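Local coordinates for putative HMP/thiamine permease protein YkoE (Bacillus subtilis, PDB 5EDL) that binds thiamine within the membrane as the S component of an energy coupling factor transporter and probably carries the vitamin across, at residues Lys5-Ile9 against Leu175-Ala179; Ile13-Phe17 against Ile49-Ile53; Val52-Met57 against Gly162-Asp167. Residue numbers count along the deposited sequence, not the author numbering.

Contact 1: residues Lys5-Ile9 against Leu175-Ala179; sequences KEIVI and LNGMA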
# COMPACT_ATOMS: atom_id res chain seq x y z
N LYS A 5 -13.74 -7.68 -14.02
CA LYS A 5 -14.08 -7.66 -12.60
C LYS A 5 -12.89 -7.30 -11.71
O LYS A 5 -13.06 -6.65 -10.68
CB LYS A 5 -14.67 -9.00 -12.17
CG LYS A 5 -13.74 -10.19 -12.31
CD LYS A 5 -14.47 -11.50 -11.98
CE LYS A 5 -13.55 -12.70 -12.04
NZ LYS A 5 -14.30 -14.00 -11.85
N GLU A 6 -11.69 -7.70 -12.10
CA GLU A 6 -10.50 -7.39 -11.30
C GLU A 6 -10.15 -5.90 -11.41
O GLU A 6 -9.82 -5.26 -10.42
CB GLU A 6 -9.31 -8.25 -11.72
CG GLU A 6 -9.48 -9.74 -11.36
CD GLU A 6 -8.51 -10.64 -12.10
OE1 GLU A 6 -8.06 -10.25 -13.20
OE2 GLU A 6 -8.17 -11.71 -11.58
N ILE A 7 -10.24 -5.38 -12.63
CA ILE A 7 -10.02 -3.96 -12.85
C ILE A 7 -11.04 -3.19 -12.00
O ILE A 7 -10.68 -2.26 -11.27
CB ILE A 7 -10.11 -3.59 -14.36
CG1 ILE A 7 -8.95 -4.23 -15.13
CG2 ILE A 7 -10.07 -2.08 -14.55
CD1 ILE A 7 -9.09 -4.15 -16.65
N VAL A 8 -12.29 -3.62 -12.05
CA VAL A 8 -13.35 -2.99 -11.27
C VAL A 8 -13.15 -3.07 -9.76
O VAL A 8 -13.32 -2.06 -9.07
CB VAL A 8 -14.73 -3.59 -11.61
CG1 VAL A 8 -15.80 -3.00 -10.71
CG2 VAL A 8 -15.07 -3.36 -13.08
N ILE A 9 -12.82 -4.25 -9.23
CA ILE A 9 -12.64 -4.40 -7.78
C ILE A 9 -11.43 -3.59 -7.30
O ILE A 9 -11.42 -3.04 -6.19
CB ILE A 9 -12.45 -5.87 -7.36
CG1 ILE A 9 -12.21 -5.94 -5.86
CG2 ILE A 9 -11.25 -6.49 -8.05
CD1 ILE A 9 -11.79 -7.30 -5.39
N LEU A 175 -14.17 -11.99 -2.23
CA LEU A 175 -13.01 -12.11 -3.09
C LEU A 175 -12.94 -13.46 -3.81
O LEU A 175 -11.88 -13.85 -4.28
CB LEU A 175 -11.72 -11.90 -2.28
CG LEU A 175 -11.63 -10.57 -1.52
CD1 LEU A 175 -10.20 -10.34 -1.02
CD2 LEU A 175 -12.08 -9.43 -2.38
N ASN A 176 -14.05 -14.18 -3.88
CA ASN A 176 -14.04 -15.53 -4.43
C ASN A 176 -13.67 -15.57 -5.91
O ASN A 176 -13.20 -16.59 -6.39
CB ASN A 176 -15.40 -16.22 -4.22
CG ASN A 176 -15.46 -16.95 -2.90
OD1 ASN A 176 -14.54 -16.86 -2.09
ND2 ASN A 176 -16.54 -17.69 -2.68
N GLY A 177 -13.88 -14.47 -6.61
CA GLY A 177 -13.45 -14.37 -7.99
C GLY A 177 -11.97 -14.09 -8.18
O GLY A 177 -11.45 -14.19 -9.29
N MET A 178 -11.28 -13.73 -7.09
CA MET A 178 -9.88 -13.29 -7.16
C MET A 178 -8.89 -14.39 -6.77
O MET A 178 -9.25 -15.38 -6.14
CB MET A 178 -9.65 -12.09 -6.23
CG MET A 178 -10.70 -10.99 -6.32
SD MET A 178 -10.46 -9.85 -7.69
CE MET A 178 -11.30 -10.72 -9.00
N ALA A 179 -7.62 -14.19 -7.13
CA ALA A 179 -6.56 -15.11 -6.74
C ALA A 179 -6.54 -15.40 -5.23
O ALA A 179 -6.39 -16.54 -4.83
CB ALA A 179 -5.21 -14.57 -7.19
O HOH W 1 -6.77 -12.60 -9.30
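Met178 does most of the work here. With chi1, chi2 and chi3 in m, m and p, its side chain leaves the backbone sideways and then folds over toward the helical segment Lys5-Ile9, so that the thioether comes against the side chain of Ile9. Its SD sits 3.5 Å from Ile9 CG2, and its CE comes within 4.1 Å of Lys5 CG. Ile9 has chi1 and chi2 both t, and its longer branch brings CD1 to 3.7 Å from Leu175 CD2. Leu175 to Met178 form a type I beta turn, closed by the hydrogen bond from Met178 N to Leu175 O at 2.9 Å, and Met178 is also the N-cap residue of helix 179-192. The contact therefore sets the first turns of the N-terminal membrane helix against the turn that launches the C-terminal helix. Lys5 takes the p rotamer at chi1 and is otherwise fully extended, so its aliphatic chain runs past the turn and CE lies 3.8 Å from Gly177 O. The CA-to-CB bond of Glu6, m then t, runs sideways, but the carboxylate end comes nearer the loop: OE1 forms a salt bridge with Lys60 and a hydrogen bond with the backbone N of Lys3, while OE2 accepts a hydrogen bond from a water at 2.8 Å. That same water oxygen accepts from Ala179 N, also at 2.8 Å, bridging Glu6 to the first turn of helix 179-192.

Contact 2: residues Ile13-Phe17 against Ile49-Ile53; sequences ISIVF and IVSVI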
# COMPACT_ATOMS: atom_id res chain seq x y z
N ILE A 13 -11.58 -0.57 -4.31
CA ILE A 13 -10.64 -0.54 -3.19
C ILE A 13 -9.83 0.76 -3.15
O ILE A 13 -9.61 1.34 -2.08
CB ILE A 13 -9.67 -1.74 -3.23
CG1 ILE A 13 -10.44 -3.05 -3.05
CG2 ILE A 13 -8.59 -1.61 -2.16
CD1 ILE A 13 -11.13 -3.17 -1.70
N SER A 14 -9.39 1.23 -4.32
CA SER A 14 -8.61 2.46 -4.43
C SER A 14 -9.41 3.66 -3.95
O SER A 14 -8.89 4.54 -3.25
CB SER A 14 -8.16 2.69 -5.87
OG SER A 14 -7.27 1.68 -6.29
N ILE A 15 -10.67 3.67 -4.35
CA ILE A 15 -11.59 4.75 -4.02
C ILE A 15 -11.88 4.79 -2.52
O ILE A 15 -11.82 5.85 -1.91
CB ILE A 15 -12.91 4.60 -4.79
CG1 ILE A 15 -12.66 4.82 -6.28
CG2 ILE A 15 -13.94 5.59 -4.27
CD1 ILE A 15 -13.82 4.43 -7.16
N VAL A 16 -12.20 3.63 -1.95
CA VAL A 16 -12.47 3.53 -0.52
C VAL A 16 -11.27 3.99 0.29
O VAL A 16 -11.40 4.78 1.24
CB VAL A 16 -12.84 2.09 -0.11
CG1 VAL A 16 -12.84 1.96 1.40
CG2 VAL A 16 -14.18 1.69 -0.71
N PHE A 17 -10.09 3.51 -0.07
CA PHE A 17 -8.90 3.86 0.69
C PHE A 17 -8.40 5.28 0.40
O PHE A 17 -7.63 5.82 1.19
CB PHE A 17 -7.79 2.84 0.46
CG PHE A 17 -7.85 1.70 1.42
CD1 PHE A 17 -8.64 0.59 1.14
CD2 PHE A 17 -7.19 1.77 2.63
CE1 PHE A 17 -8.75 -0.43 2.05
CE2 PHE A 17 -7.28 0.73 3.54
CZ PHE A 17 -8.06 -0.37 3.25
N ILE A 49 -0.88 1.23 1.66
CA ILE A 49 -1.58 -0.03 1.91
C ILE A 49 -2.36 -0.52 0.68
O ILE A 49 -2.45 -1.72 0.45
CB ILE A 49 -2.54 0.09 3.13
CG1 ILE A 49 -3.00 -1.31 3.55
CG2 ILE A 49 -3.73 0.99 2.80
CD1 ILE A 49 -3.67 -1.35 4.91
N VAL A 50 -2.88 0.40 -0.13
CA VAL A 50 -3.63 0.04 -1.33
C VAL A 50 -2.79 -0.83 -2.26
O VAL A 50 -3.29 -1.79 -2.83
CB VAL A 50 -4.12 1.31 -2.08
CG1 VAL A 50 -4.53 0.99 -3.50
CG2 VAL A 50 -5.27 1.94 -1.32
N SER A 51 -1.51 -0.51 -2.40
CA SER A 51 -0.64 -1.27 -3.29
C SER A 51 -0.54 -2.72 -2.85
O SER A 51 -0.60 -3.62 -3.67
CB SER A 51 0.76 -0.66 -3.34
OG SER A 51 0.76 0.52 -4.12
N VAL A 52 -0.40 -2.93 -1.55
CA VAL A 52 -0.23 -4.27 -1.03
C VAL A 52 -1.55 -5.06 -1.17
O VAL A 52 -1.53 -6.21 -1.58
CB VAL A 52 0.24 -4.24 0.44
CG1 VAL A 52 0.08 -5.62 1.10
CG2 VAL A 52 1.69 -3.77 0.52
N ILE A 53 -2.66 -4.41 -0.85
CA ILE A 53 -3.99 -5.03 -0.92
C ILE A 53 -4.29 -5.49 -2.35
O ILE A 53 -4.58 -6.66 -2.57
CB ILE A 53 -5.09 -4.04 -0.43
CG1 ILE A 53 -4.90 -3.76 1.08
CG2 ILE A 53 -6.50 -4.57 -0.77
CD1 ILE A 53 -5.84 -2.70 1.67
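Phe17, Val50 and Ile53 carry this interface between helices 4-35 and 49-58. Phe17 directs its CA-to-CB bond toward segment 49-53 and meets three aliphatic side chains: Phe17 CD2 is 3.6 Å from Ile49 CG2, Phe17 CZ is 3.6 Å from Ile53 CD1, and Phe17 CB lies 3.2 Å from Val50 CG2, a tight fit. Val50 slots in beside Phe17 and Ser14, with Val50 CG1 4.0 Å from Ser14 OG; that hydroxyl is shared in hydrogen bonds between the carbonyl oxygens of Ser67, the stronger partner, and Met10. One turn further on, Ile53 also reaches Ile13, CG2 to CG2 at 3.9 Å. No hydrogen bond crosses between the segments, although Val50 N is hydrogen-bonded to Tyr21 OH, a thiamine-pocket residue one turn beyond Phe17. The axes of segments 13-17 and 49-53 pass 10.2 Å apart at 154°, so this is near-antiparallel packing of apolar transmembrane helices, here in the core of an S-component helical bundle, with the Val50 side chain about 8 Å from the bound thiamine.

Contact 3: residues Val52-Met57 against Gly162-Asp167; sequences VIAAYM and GKAVSD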
# COMPACT_ATOMS: atom_id res chain seq x y z
N VAL A 52 -0.40 -2.93 -1.55
CA VAL A 52 -0.23 -4.27 -1.03
C VAL A 52 -1.55 -5.06 -1.17
O VAL A 52 -1.53 -6.21 -1.58
CB VAL A 52 0.24 -4.24 0.44
CG1 VAL A 52 0.08 -5.62 1.10
CG2 VAL A 52 1.69 -3.77 0.52
N ILE A 53 -2.66 -4.41 -0.85
CA ILE A 53 -3.99 -5.03 -0.92
C ILE A 53 -4.29 -5.49 -2.35
O ILE A 53 -4.58 -6.66 -2.57
CB ILE A 53 -5.09 -4.04 -0.43
CG1 ILE A 53 -4.90 -3.76 1.08
CG2 ILE A 53 -6.50 -4.57 -0.77
CD1 ILE A 53 -5.84 -2.70 1.67
N ALA A 54 -4.17 -4.59 -3.31
CA ALA A 54 -4.48 -4.92 -4.70
C ALA A 54 -3.59 -6.05 -5.22
O ALA A 54 -4.09 -6.94 -5.89
CB ALA A 54 -4.36 -3.70 -5.59
N ALA A 55 -2.29 -6.00 -4.92
CA ALA A 55 -1.37 -7.01 -5.42
C ALA A 55 -1.65 -8.37 -4.78
O ALA A 55 -1.74 -9.39 -5.46
CB ALA A 55 0.08 -6.60 -5.17
N TYR A 56 -1.77 -8.37 -3.45
CA TYR A 56 -2.01 -9.60 -2.71
C TYR A 56 -3.35 -10.24 -3.10
O TYR A 56 -3.46 -11.47 -3.19
CB TYR A 56 -1.92 -9.30 -1.21
CG TYR A 56 -2.15 -10.46 -0.25
CD1 TYR A 56 -1.25 -11.51 -0.16
CD2 TYR A 56 -3.25 -10.46 0.59
CE1 TYR A 56 -1.46 -12.56 0.74
CE2 TYR A 56 -3.47 -11.49 1.48
CZ TYR A 56 -2.59 -12.54 1.55
OH TYR A 56 -2.84 -13.53 2.45
N MET A 57 -4.36 -9.42 -3.37
CA MET A 57 -5.68 -9.93 -3.76
C MET A 57 -5.69 -10.46 -5.19
O MET A 57 -6.21 -11.53 -5.44
CB MET A 57 -6.76 -8.86 -3.64
CG MET A 57 -7.20 -8.51 -2.22
SD MET A 57 -8.58 -7.34 -2.29
CE MET A 57 -9.14 -7.64 -3.97
N GLY A 162 -1.93 -4.61 5.42
CA GLY A 162 -2.53 -4.85 4.12
C GLY A 162 -2.92 -6.31 3.95
O GLY A 162 -3.98 -6.61 3.42
N LYS A 163 -2.06 -7.21 4.41
CA LYS A 163 -2.38 -8.63 4.35
C LYS A 163 -3.57 -8.95 5.26
O LYS A 163 -4.47 -9.68 4.86
CB LYS A 163 -1.17 -9.49 4.75
CG LYS A 163 -1.47 -10.99 4.81
CD LYS A 163 -0.21 -11.82 5.09
CE LYS A 163 -0.46 -13.33 4.90
NZ LYS A 163 -1.45 -13.86 5.86
N ALA A 164 -3.56 -8.39 6.47
CA ALA A 164 -4.65 -8.59 7.42
C ALA A 164 -6.01 -8.11 6.88
O ALA A 164 -7.01 -8.81 6.99
CB ALA A 164 -4.34 -7.90 8.74
N VAL A 165 -6.03 -6.91 6.33
CA VAL A 165 -7.25 -6.39 5.73
C VAL A 165 -7.75 -7.31 4.60
O VAL A 165 -8.93 -7.66 4.53
CB VAL A 165 -7.04 -4.97 5.18
CG1 VAL A 165 -8.26 -4.53 4.37
CG2 VAL A 165 -6.72 -4.00 6.34
N SER A 166 -6.83 -7.69 3.72
CA SER A 166 -7.14 -8.52 2.55
C SER A 166 -7.70 -9.87 2.97
O SER A 166 -8.71 -10.32 2.44
CB SER A 166 -5.89 -8.72 1.69
OG SER A 166 -5.40 -7.48 1.21
N ASP A 167 -7.03 -10.50 3.94
CA ASP A 167 -7.45 -11.79 4.48
C ASP A 167 -8.86 -11.69 5.07
O ASP A 167 -9.71 -12.56 4.83
CB ASP A 167 -6.47 -12.29 5.54
CG ASP A 167 -5.15 -12.80 4.95
OD1 ASP A 167 -5.09 -12.99 3.72
OD2 ASP A 167 -4.19 -13.01 5.72
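Tyr56 lays its ring edge against Ser166, with CD2 3.3 Å from Ser166 CB, and carries its hydroxyl on to the next residue, where Tyr56 OH donates to Asp167 OD1 at 2.6 Å. The other carboxylate oxygen, Asp167 OD2, holds Lys163 NZ at 2.9 Å in a salt bridge within helix 140-170, and the aliphatic part of Lys163 passes the phenol, CE 3.4 Å from Tyr56 OH. Closer to the crossing, Gly162 lets the backbones come together: its CA is 5.3 Å from Ile53 CA and 4.1 Å from Val52 CG1, where a beta carbon would clash. Ser166 OG turns back to Gly162 O, 2.8 Å away, and lies 3.5 Å from Ile53 CA. Ile53 CD1 completes the seam against Val165 CG1 at 4.1 Å. Leu180 of helix 179-192 covers Tyr56 and Ser166. With the axes of segments 52-57 and 162-167 8.8 Å apart at -55°, this is a close, steep crossing of two helices of the S-component bundle through small residues, Gly162 and Ser166.

Starting at the N terminus, helix 4-35 contributes first to contact 1 and then, a few residues on, to contact 2. Contact 2 closes the shortest loop, when helix 49-58 returns alongside helix 4-35. Val52 and Ile53 belong to contacts 2 and 3 alike, so contact 3 begins where contact 2 ends and closes a second loop about a hundred residues later, on helix 140-170. Contact 1 closes last, at the turn before helix 179-192, and encloses both others. In space, helix 49-58 packs against both helix 4-35 and helix 140-170, and Met57 touches Ile9, Leu175 and Met178, joining contact 3 to contact 1.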